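Local coordinates for protein serine repeat antigen 5 (Plasmodium falciparum, PDB 6X44) that is a papain-family pseudo-protease of the malaria parasite, in proenzyme form, with a prodomain that probably occupies its substrate cleft, at residues V116-L121 and E198-C203. Sequence-based numbering, arbitrary orientation.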
loop_
_atom_site.group_PDB
_atom_site.type_symbol
_atom_site.label_atom_id
_atom_site.label_comp_id
_atom_site.label_asym_id
_atom_site.label_seq_id
_atom_site.Cartn_x
_atom_site.Cartn_y
_atom_site.Cartn_z
ATOM N N VAL A 116 11.514 -7.512 -2.877
ATOM C CA VAL A 116 11.583 -8.920 -3.239
ATOM C C VAL A 116 10.520 -9.709 -2.490
ATOM O O VAL A 116 9.840 -10.569 -3.055
ATOM C CB VAL A 116 12.996 -9.470 -2.966
ATOM C CG1 VAL A 116 12.968 -10.951 -2.896
ATOM C CG2 VAL A 116 13.951 -9.005 -4.077
ATOM N N ASN A 117 10.337 -9.412 -1.220
ATOM C CA ASN A 117 9.425 -10.167 -0.368
ATOM C C ASN A 117 8.419 -9.232 0.283
ATOM O O ASN A 117 8.017 -9.419 1.426
ATOM C CB ASN A 117 10.196 -10.988 0.687
ATOM C CG ASN A 117 9.398 -12.213 1.154
ATOM O OD1 ASN A 117 8.835 -12.944 0.337
ATOM N ND2 ASN A 117 9.267 -12.381 2.458
ATOM N N LYS A 118 7.984 -8.219 -0.476
ATOM C CA LYS A 118 7.058 -7.185 -0.025
ATOM C C LYS A 118 5.886 -7.089 -0.991
ATOM O O LYS A 118 5.344 -6.010 -1.247
ATOM C CB LYS A 118 7.780 -5.847 0.101
ATOM C CG LYS A 118 7.245 -4.939 1.140
ATOM C CD LYS A 118 8.050 -3.631 1.254
ATOM C CE LYS A 118 7.533 -2.795 2.393
ATOM N NZ LYS A 118 7.810 -3.384 3.753
ATOM N N ARG A 119 5.492 -8.222 -1.551
ATOM C CA ARG A 119 4.376 -8.295 -2.463
ATOM C C ARG A 119 3.299 -9.161 -1.818
ATOM O O ARG A 119 2.927 -8.907 -0.663
ATOM C CB ARG A 119 4.885 -8.815 -3.799
ATOM C CG ARG A 119 5.909 -7.801 -4.461
ATOM C CD ARG A 119 6.546 -8.314 -5.720
ATOM N NE ARG A 119 7.756 -9.055 -5.447
ATOM C CZ ARG A 119 8.262 -9.988 -6.249
ATOM N NH1 ARG A 119 9.377 -10.631 -5.904
ATOM N NH2 ARG A 119 7.659 -10.281 -7.390
ATOM N N GLY A 120 2.788 -10.176 -2.519
ATOM C CA GLY A 120 1.874 -11.083 -1.875
ATOM C C GLY A 120 0.611 -11.523 -2.593
ATOM O O GLY A 120 -0.225 -12.183 -1.981
ATOM N N LEU A 121 0.451 -11.212 -3.875
ATOM C CA LEU A 121 -0.678 -11.729 -4.630
ATOM C C LEU A 121 -0.219 -12.965 -5.390
ATOM O O LEU A 121 0.792 -12.920 -6.094
ATOM C CB LEU A 121 -1.234 -10.681 -5.593
ATOM C CG LEU A 121 -2.376 -11.176 -6.453
ATOM C CD1 LEU A 121 -3.564 -11.459 -5.543
ATOM C CD2 LEU A 121 -2.709 -10.103 -7.479
ATOM N N GLU A 198 -0.415 1.554 6.272
ATOM C CA GLU A 198 0.310 0.534 7.028
ATOM C C GLU A 198 1.497 0.039 6.210
ATOM O O GLU A 198 1.608 0.303 5.011
ATOM C CB GLU A 198 -0.611 -0.640 7.387
ATOM C CG GLU A 198 -1.921 -0.173 7.951
ATOM C CD GLU A 198 -2.747 -1.257 8.635
ATOM O OE1 GLU A 198 -2.175 -2.288 9.044
ATOM O OE2 GLU A 198 -3.973 -1.049 8.757
ATOM N N ASP A 199 2.366 -0.734 6.867
ATOM C CA ASP A 199 3.538 -1.320 6.235
ATOM C C ASP A 199 3.516 -2.824 6.514
ATOM O O ASP A 199 3.680 -3.245 7.665
ATOM C CB ASP A 199 4.812 -0.670 6.771
ATOM C CG ASP A 199 6.043 -1.016 5.941
ATOM O OD1 ASP A 199 6.135 -2.161 5.445
ATOM O OD2 ASP A 199 6.926 -0.144 5.781
ATOM N N GLN A 200 3.301 -3.628 5.462
ATOM C CA GLN A 200 3.271 -5.077 5.582
ATOM C C GLN A 200 4.597 -5.686 6.019
ATOM O O GLN A 200 4.652 -6.906 6.268
ATOM C CB GLN A 200 2.866 -5.654 4.246
ATOM C CG GLN A 200 3.853 -5.446 3.164
ATOM C CD GLN A 200 3.355 -5.928 1.809
ATOM O OE1 GLN A 200 2.723 -5.190 1.097
ATOM N NE2 GLN A 200 3.684 -7.170 1.442
ATOM N N GLY A 201 5.664 -4.898 6.070
ATOM C CA GLY A 201 6.969 -5.456 6.453
ATOM C C GLY A 201 7.548 -6.350 5.360
ATOM O O GLY A 201 7.207 -6.251 4.187
ATOM N N ASN A 202 8.432 -7.255 5.768
ATOM C CA ASN A 202 9.121 -8.128 4.817
ATOM C C ASN A 202 8.447 -9.494 4.694
ATOM O O ASN A 202 9.096 -10.549 4.735
ATOM C CB ASN A 202 10.574 -8.276 5.217
ATOM C CG ASN A 202 11.460 -8.602 4.034
ATOM O OD1 ASN A 202 11.420 -7.935 2.994
ATOM N ND2 ASN A 202 12.215 -9.623 4.165
ATOM N N CYS A 203 7.125 -9.496 4.538
ATOM C CA CYS A 203 6.378 -10.677 4.140
ATOM C C CYS A 203 5.470 -10.348 2.960
ATOM O O CYS A 203 5.078 -9.185 2.749
ATOM C CB CYS A 203 5.537 -11.212 5.299
ATOM S SG CYS A 203 6.431 -11.862 6.692
HETATM O O HOH W 1 11.927 -7.830 0.460
HETATM O O HOH W 2 9.268 -0.958 4.563
#
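Gln200 turns its CG in between its own backbone N and carbonyl carbon (chi1 67°) and then runs out straight, which lays its amide against the backbone of 116-121. On the other segment Lys118 stays extended until its last bond, where a bend (chi4 69°) swings NZ over to Asp199. The rotation of the Gln200 amide is fixed by two acceptors in its plane: NE2 gives one N-H to Arg119 O at 2.8 Å, on a lone pair of that carbonyl, and the other to Cys203 O of its own segment, also at 2.8 Å; OE1 is held by Ser398 OG. At the far end of the contact, Lys118 NZ forms a salt bridge with Asp199 OD1 at 2.7 Å on the syn side of the carboxylate, and a water links the same NZ to OD2. OD1 also takes the backbone N of Gly201 on its anti side, somewhat out of the carboxylate plane (2.8 Å), an Asx turn that fixes the carboxylate for the lysine. NZ is further bonded to Gly201 O at 3.0 Å, arriving from above the carbonyl plane. Asn117 ND2 reaches Asn202 O at 2.9 Å in a bent bond, and a second water joins Asn117 N to Asn202 OD1.

Gln200 probably corresponds to the oxyanion-hole glutamine of papain; with the Ser206 backbone also hydrogen-bonded to Arg119, Arg119 O probably sits where a substrate carbonyl would. Segment 198-203 leads into helix 206-221, while 116-121 follows the short helix 113-116, and His372 of strand 372-383 touches both Arg119 and Gln200.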